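Local atomic coordinates of nucleotidyltransferase-like protein (Exiguobacterium sibiricum, PDB entry 3C18), a protein that is of unestablished function but probably transfers nucleotidyl groups, as its nucleotidyltransferase-like relatives do. Residues A[83-88]-A[169-174]; A[125-130]-A[218-223]; A[163-168]-A[174-179]. All coordinates share one frame; numbering follows the deposited sequence. Where two conformers were deposited one is given.

Contact 1 of 3, residues A[83-88]-A[169-174]; sequences ANRRAV and GAHPEV
R85 reaches from the first turn of helix 85-93 to the extended run H171-P172-E173, and its guanidinium packs against the backbone there without bonding to it. P172 O sits over one face of the group, 4.0 Å from R85 NE and displaced from its centre, above the plane in which the N-H bonds lie, consistent with no hydrogen bond. The planes of the guanidinium and the H171 ring are inclined by 30°, and the two side chains cross obliquely, R85 NH1 coming to 3.9 Å from H171 CB. Bends at chi2 (-49°) and chi3 (-71°) fold the arginine chain so that NE and NH1 come up to P172 O and H171 CB; NH1 is hydrogen-bonded to N82. A water at the in-plane edge links R85 NE and V174 N through two weak bonds. Just before R85, N84 caps the helix, its OD1 accepting from A87 N at 3.1 Å, while the H171 ring stacks on F114. The contact joins the nucleotidyltransferase-like region to the YgxA-like one. With R85 NH2 4.8 Å from E173 OE2, opposite charges probably attract across a gap, and the interface implies electrostatic and van der Waals association rather than direct hydrogen bonding.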
# COMPACT_ATOMS: atom_id res chain seq x y z
N ALA A 83 -6.98 -1.40 8.76
CA ALA A 83 -5.65 -1.41 8.15
C ALA A 83 -4.59 -2.12 8.97
O ALA A 83 -3.44 -2.22 8.55
CB ALA A 83 -5.21 0.03 7.85
N ASN A 84 -4.96 -2.64 10.13
CA ASN A 84 -3.98 -3.26 11.05
C ASN A 84 -4.60 -4.31 11.94
O ASN A 84 -5.06 -4.02 13.02
CB ASN A 84 -3.30 -2.19 11.92
CG ASN A 84 -2.09 -2.71 12.68
OD1 ASN A 84 -1.97 -3.89 12.95
ND2 ASN A 84 -1.19 -1.81 13.04
N ARG A 85 -4.61 -5.53 11.44
CA ARG A 85 -5.30 -6.64 12.09
C ARG A 85 -4.72 -6.95 13.45
O ARG A 85 -5.44 -7.32 14.38
CB ARG A 85 -5.32 -7.89 11.19
CG ARG A 85 -6.25 -7.71 9.93
CD ARG A 85 -7.68 -7.14 10.31
NE ARG A 85 -8.47 -8.15 11.01
CZ ARG A 85 -9.65 -7.93 11.58
NH1 ARG A 85 -10.19 -6.73 11.54
NH2 ARG A 85 -10.28 -8.91 12.21
N ARG A 86 -3.41 -6.81 13.57
CA ARG A 86 -2.74 -7.07 14.87
C ARG A 86 -3.26 -6.13 15.92
O ARG A 86 -3.53 -6.53 17.04
CB ARG A 86 -1.23 -6.88 14.84
CG ARG A 86 -0.49 -8.12 14.60
CD ARG A 86 0.92 -8.03 15.19
NE ARG A 86 1.59 -6.78 14.84
CZ ARG A 86 2.85 -6.50 15.11
NH1 ARG A 86 3.61 -7.39 15.71
NH2 ARG A 86 3.35 -5.31 14.75
N ALA A 87 -3.41 -4.88 15.54
CA ALA A 87 -3.84 -3.85 16.50
C ALA A 87 -5.24 -4.16 17.01
O ALA A 87 -5.53 -3.97 18.18
CB ALA A 87 -3.78 -2.46 15.91
N VAL A 88 -6.09 -4.65 16.12
CA VAL A 88 -7.46 -5.00 16.52
C VAL A 88 -7.37 -6.06 17.60
O VAL A 88 -8.02 -5.97 18.64
CB VAL A 88 -8.35 -5.51 15.35
CG1 VAL A 88 -9.64 -6.13 15.88
CG2 VAL A 88 -8.64 -4.40 14.37
N GLY A 169 -21.30 -7.62 5.83
CA GLY A 169 -21.19 -6.91 7.10
C GLY A 169 -20.08 -7.34 8.02
O GLY A 169 -20.05 -6.97 9.19
N ALA A 170 -19.13 -8.10 7.49
CA ALA A 170 -17.98 -8.55 8.27
C ALA A 170 -16.67 -7.93 7.86
O ALA A 170 -16.47 -7.50 6.72
CB ALA A 170 -17.89 -10.08 8.21
N HIS A 171 -15.75 -7.88 8.80
CA HIS A 171 -14.41 -7.42 8.51
C HIS A 171 -13.66 -8.54 7.80
O HIS A 171 -13.67 -9.68 8.24
CB HIS A 171 -13.64 -7.11 9.78
CG HIS A 171 -14.17 -5.95 10.54
ND1 HIS A 171 -13.79 -4.65 10.26
CD2 HIS A 171 -15.02 -5.88 11.59
CE1 HIS A 171 -14.38 -3.84 11.12
NE2 HIS A 171 -15.13 -4.56 11.94
N PRO A 172 -13.02 -8.20 6.68
CA PRO A 172 -12.23 -9.23 6.04
C PRO A 172 -11.03 -9.60 6.90
O PRO A 172 -10.42 -8.73 7.56
CB PRO A 172 -11.78 -8.55 4.76
CG PRO A 172 -12.85 -7.60 4.47
CD PRO A 172 -13.25 -7.06 5.79
N GLU A 173 -10.72 -10.89 6.88
CA GLU A 173 -9.58 -11.43 7.61
C GLU A 173 -8.50 -11.95 6.69
O GLU A 173 -8.60 -11.84 5.47
CB GLU A 173 -10.03 -12.59 8.50
CG GLU A 173 -10.96 -12.18 9.63
CD GLU A 173 -11.66 -13.37 10.28
OE1 GLU A 173 -12.03 -14.32 9.54
OE2 GLU A 173 -11.83 -13.35 11.52
N VAL A 174 -7.48 -12.57 7.29
CA VAL A 174 -6.37 -13.14 6.52
C VAL A 174 -6.85 -14.33 5.70
O VAL A 174 -6.34 -14.61 4.62
CB VAL A 174 -5.16 -13.55 7.42
CG1 VAL A 174 -4.04 -14.15 6.57
CG2 VAL A 174 -4.63 -12.34 8.19
O HOH W 1 -6.90 -11.10 10.21

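Contact 2 of 3, residues A[125-130]-A[218-223]; sequences LSFAKL and SKVLSG
F127 drives its ring from helix 116-142 against the start of helix 220-231, where K219, V220 and G223 receive it. At the root of the side chain F127 CB lies 3.5 Å from G223 CA, and F127 CG is equally near that atom; the CA atoms of these two residues are 5.0 Å apart. The absence of a side chain at G223 permits this approach, since a beta carbon there would run into the ring. CG of F127 stands anti to its own backbone N (chi1 -175°), which carries the ring onward past G223 toward the N-terminal end of the helix. This close packing at a glycine sets the YgxA-like helix 116-142 on helix 220-231, which runs on into the helix-turn-helix-like part. Farther out, F127 CE1 comes to 3.7 Å from K219 O, the N-cap carbonyl that already accepts from G223 N, and to 4.0 Å from V220 CA. F127 CZ ends 4.5 Å from V220 CG2. L163, L216 and L259, from three other helices, also pack on the ring. L130, one turn later, points the same way but packs on L212 and L216 of helix 201-218, while the K219 amine leads away to salt bridges with E167 and D184.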
# COMPACT_ATOMS: atom_id res chain seq x y z
N LEU A 125 -12.99 1.51 -0.99
CA LEU A 125 -11.55 1.28 -1.12
C LEU A 125 -11.26 -0.08 -1.74
O LEU A 125 -10.38 -0.22 -2.55
CB LEU A 125 -10.84 1.45 0.23
CG LEU A 125 -10.84 2.91 0.74
CD1 LEU A 125 -10.47 3.06 2.24
CD2 LEU A 125 -9.86 3.72 -0.11
N SER A 126 -12.05 -1.08 -1.40
CA SER A 126 -11.87 -2.43 -1.95
C SER A 126 -12.28 -2.46 -3.42
O SER A 126 -11.59 -3.01 -4.31
CB SER A 126 -12.73 -3.41 -1.14
OG SER A 126 -12.50 -4.75 -1.52
N PHE A 127 -13.40 -1.83 -3.68
CA PHE A 127 -13.94 -1.75 -5.02
C PHE A 127 -12.96 -0.97 -5.92
O PHE A 127 -12.72 -1.31 -7.08
CB PHE A 127 -15.30 -1.04 -5.02
CG PHE A 127 -15.95 -1.02 -6.36
CD1 PHE A 127 -16.73 -2.09 -6.76
CD2 PHE A 127 -15.75 0.04 -7.24
CE1 PHE A 127 -17.32 -2.11 -8.02
CE2 PHE A 127 -16.34 0.03 -8.52
CZ PHE A 127 -17.12 -1.05 -8.90
N ALA A 128 -12.37 0.07 -5.36
CA ALA A 128 -11.39 0.89 -6.15
C ALA A 128 -10.22 0.01 -6.62
O ALA A 128 -9.74 0.07 -7.79
CB ALA A 128 -10.87 2.04 -5.28
N LYS A 129 -9.76 -0.85 -5.73
CA LYS A 129 -8.58 -1.67 -6.03
C LYS A 129 -8.95 -2.81 -6.97
O LYS A 129 -8.16 -3.22 -7.86
CB LYS A 129 -7.98 -2.24 -4.75
CG LYS A 129 -7.37 -1.23 -3.79
CD LYS A 129 -6.33 -0.37 -4.46
N LEU A 130 -10.14 -3.33 -6.78
CA LEU A 130 -10.65 -4.40 -7.68
C LEU A 130 -10.68 -3.87 -9.12
O LEU A 130 -10.28 -4.53 -10.08
CB LEU A 130 -12.06 -4.83 -7.27
CG LEU A 130 -12.99 -5.55 -8.24
CD1 LEU A 130 -12.41 -6.87 -8.72
CD2 LEU A 130 -14.35 -5.75 -7.52
N SER A 218 -22.07 -5.93 -11.03
CA SER A 218 -23.06 -6.38 -10.03
C SER A 218 -22.89 -5.72 -8.67
O SER A 218 -23.84 -5.59 -7.92
CB SER A 218 -22.99 -7.90 -9.86
OG SER A 218 -23.09 -8.59 -11.11
N LYS A 219 -21.67 -5.32 -8.34
CA LYS A 219 -21.35 -4.74 -7.01
C LYS A 219 -21.06 -3.25 -7.09
O LYS A 219 -20.51 -2.65 -6.20
CB LYS A 219 -20.14 -5.45 -6.40
CG LYS A 219 -20.34 -6.96 -6.27
CD LYS A 219 -19.29 -7.65 -5.43
CE LYS A 219 -19.54 -9.15 -5.32
NZ LYS A 219 -20.63 -9.46 -4.37
N VAL A 220 -21.48 -2.68 -8.18
CA VAL A 220 -21.18 -1.29 -8.49
C VAL A 220 -21.72 -0.38 -7.39
O VAL A 220 -21.08 0.61 -6.98
CB VAL A 220 -21.73 -0.92 -9.91
CG1 VAL A 220 -23.25 -0.80 -9.89
CG2 VAL A 220 -21.09 0.37 -10.40
N LEU A 221 -22.90 -0.71 -6.90
CA LEU A 221 -23.52 0.16 -5.88
C LEU A 221 -22.83 0.04 -4.53
O LEU A 221 -22.81 0.98 -3.73
CB LEU A 221 -25.03 -0.05 -5.76
CG LEU A 221 -25.83 0.46 -6.97
CD1 LEU A 221 -27.35 0.21 -6.75
CD2 LEU A 221 -25.54 1.94 -7.25
N SER A 222 -22.21 -1.10 -4.29
CA SER A 222 -21.49 -1.31 -3.02
C SER A 222 -20.25 -0.44 -3.03
O SER A 222 -19.84 0.16 -2.02
CB SER A 222 -21.10 -2.77 -2.84
OG SER A 222 -22.26 -3.56 -2.58
N GLY A 223 -19.69 -0.36 -4.21
CA GLY A 223 -18.47 0.37 -4.40
C GLY A 223 -18.68 1.88 -4.38
O GLY A 223 -17.86 2.63 -3.85

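Contact 3 of 3, residues A[163-168]-A[174-179]; sequences LSVLEK and VVVWEQ
V165, near the end of helix 146-167, meets the first turn of helix 176-183 in a helix-loop-helix unit: the loop doubles back alongside helix 146-167, and helix 176-183 then sets off in roughly the same direction. V175 occupies the N-cap position of the second helix, and its side chain packs on L140 of the second subunit. V176 follows as the first helical residue, and its CG2 branch, anti to the backbone N, meets V165 CG2 at 3.9 Å. The two valines meet branch to branch at a slant, and H158, A161 and R162 of helix 146-167 also touch V176. W177 bonds through its backbone N to D148 of the second subunit, while its ring stacks on Y191 and packs on A161 and V187 of its own chain. At Q179 the second helix comes back to V165, the two side chains crossing at about a right angle. Both valine branches take part here, CG2 lying 3.8 Å from Q179 CB while CG1 packs on the amide end. An alanine in place of V165 would lose both methyl contacts and is likely to open a gap beside V176 CG2 and the Q179 side chain at this point of helix 146-167. Polar bonds fix the amide itself: OE1 accepts from E173 N, and NE2 donates to H171 O. The same NE2 rests 3.7 Å from V165 CG1.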
# COMPACT_ATOMS: atom_id res chain seq x y z
N LEU A 163 -14.32 -7.50 -0.69
CA LEU A 163 -15.52 -6.68 -0.90
C LEU A 163 -16.76 -7.47 -0.60
O LEU A 163 -17.69 -7.00 0.09
CB LEU A 163 -15.56 -6.14 -2.32
CG LEU A 163 -16.79 -5.35 -2.74
CD1 LEU A 163 -17.06 -4.16 -1.84
CD2 LEU A 163 -16.59 -4.91 -4.16
N SER A 164 -16.77 -8.70 -1.06
CA SER A 164 -17.92 -9.58 -0.87
C SER A 164 -18.16 -9.85 0.61
O SER A 164 -19.29 -9.95 1.06
CB SER A 164 -17.73 -10.87 -1.65
OG SER A 164 -17.55 -10.56 -3.02
N VAL A 165 -17.07 -9.92 1.36
CA VAL A 165 -17.13 -10.14 2.81
C VAL A 165 -17.69 -8.88 3.49
O VAL A 165 -18.60 -8.95 4.32
CB VAL A 165 -15.77 -10.52 3.41
CG1 VAL A 165 -15.82 -10.53 4.93
CG2 VAL A 165 -15.36 -11.89 2.88
N LEU A 166 -17.14 -7.72 3.13
CA LEU A 166 -17.65 -6.44 3.65
C LEU A 166 -19.14 -6.30 3.36
O LEU A 166 -19.92 -5.85 4.18
CB LEU A 166 -16.88 -5.27 3.01
CG LEU A 166 -15.45 -5.02 3.53
CD1 LEU A 166 -14.64 -4.21 2.49
CD2 LEU A 166 -15.46 -4.33 4.90
N GLU A 167 -19.56 -6.75 2.19
CA GLU A 167 -20.95 -6.56 1.78
C GLU A 167 -21.88 -7.24 2.74
O GLU A 167 -23.00 -6.82 2.91
CB GLU A 167 -21.22 -7.10 0.37
CG GLU A 167 -20.73 -6.22 -0.75
CD GLU A 167 -20.99 -6.81 -2.12
OE1 GLU A 167 -20.81 -8.03 -2.27
OE2 GLU A 167 -21.30 -6.04 -3.06
N LYS A 168 -21.40 -8.29 3.37
CA LYS A 168 -22.24 -9.14 4.23
C LYS A 168 -22.08 -8.67 5.66
O LYS A 168 -22.62 -9.25 6.57
CB LYS A 168 -21.84 -10.62 4.11
CG LYS A 168 -22.19 -11.25 2.78
CD LYS A 168 -23.69 -11.37 2.56
CE LYS A 168 -24.29 -12.64 3.23
NZ LYS A 168 -24.09 -13.96 2.50
N VAL A 174 -7.48 -12.57 7.29
CA VAL A 174 -6.37 -13.14 6.52
C VAL A 174 -6.85 -14.33 5.70
O VAL A 174 -6.34 -14.61 4.62
CB VAL A 174 -5.16 -13.55 7.42
CG1 VAL A 174 -4.04 -14.15 6.57
CG2 VAL A 174 -4.63 -12.34 8.19
N VAL A 175 -7.85 -15.01 6.23
CA VAL A 175 -8.41 -16.19 5.56
C VAL A 175 -9.68 -15.82 4.85
O VAL A 175 -10.75 -16.40 5.05
CB VAL A 175 -8.68 -17.40 6.50
CG1 VAL A 175 -7.35 -17.95 7.01
CG2 VAL A 175 -9.65 -17.03 7.65
N VAL A 176 -9.55 -14.85 3.97
CA VAL A 176 -10.69 -14.30 3.26
C VAL A 176 -11.44 -15.28 2.36
O VAL A 176 -12.67 -15.21 2.24
CB VAL A 176 -10.31 -13.05 2.46
CG1 VAL A 176 -9.60 -13.46 1.16
CG2 VAL A 176 -11.56 -12.20 2.22
N TRP A 177 -10.73 -16.21 1.72
CA TRP A 177 -11.39 -17.20 0.82
C TRP A 177 -12.32 -18.12 1.59
O TRP A 177 -13.34 -18.59 1.09
CB TRP A 177 -10.40 -18.02 -0.03
CG TRP A 177 -9.82 -17.19 -1.12
CD1 TRP A 177 -8.54 -16.78 -1.24
CD2 TRP A 177 -10.55 -16.57 -2.18
NE1 TRP A 177 -8.41 -15.96 -2.33
CE2 TRP A 177 -9.63 -15.82 -2.93
CE3 TRP A 177 -11.89 -16.58 -2.56
CZ2 TRP A 177 -10.00 -15.09 -4.06
CZ3 TRP A 177 -12.26 -15.85 -3.70
CH2 TRP A 177 -11.32 -15.12 -4.42
N GLU A 178 -11.94 -18.37 2.83
CA GLU A 178 -12.76 -19.20 3.73
C GLU A 178 -14.05 -18.47 4.01
O GLU A 178 -15.14 -19.02 3.93
CB GLU A 178 -12.03 -19.44 5.07
CG GLU A 178 -10.67 -20.12 4.94
CD GLU A 178 -10.79 -21.62 4.72
OE1 GLU A 178 -11.90 -22.07 4.37
OE2 GLU A 178 -9.77 -22.33 4.91
N GLN A 179 -13.90 -17.20 4.38
CA GLN A 179 -15.03 -16.32 4.66
C GLN A 179 -15.93 -16.23 3.46
O GLN A 179 -17.14 -16.24 3.59
CB GLN A 179 -14.56 -14.90 5.01
CG GLN A 179 -13.85 -14.72 6.32
CD GLN A 179 -13.47 -13.26 6.61
OE1 GLN A 179 -12.52 -12.72 6.02
NE2 GLN A 179 -14.19 -12.63 7.54

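Overall arrangement
Contact chemistry here follows place in the fold. Contacts 2 and 3 are buried and largely apolar, one helix against another; contact 1, between a helix start and a loop, is partly buried and polar, with a water at its edge. Contacts 1 and 3 touch and share V174; through the Q179 amide, the helix of contact 3 holds the loop that faces R85. Contact 3 is nested within the chain closed by contact 2, and E167 joins them through K219 and S222. Contacts 1 and 2, centres 18 Å apart, do not touch: contact 1 joins the nucleotidyltransferase-like and YgxA-like regions, contact 2 the latter and the helix that leads into the helix-turn-helix-like part.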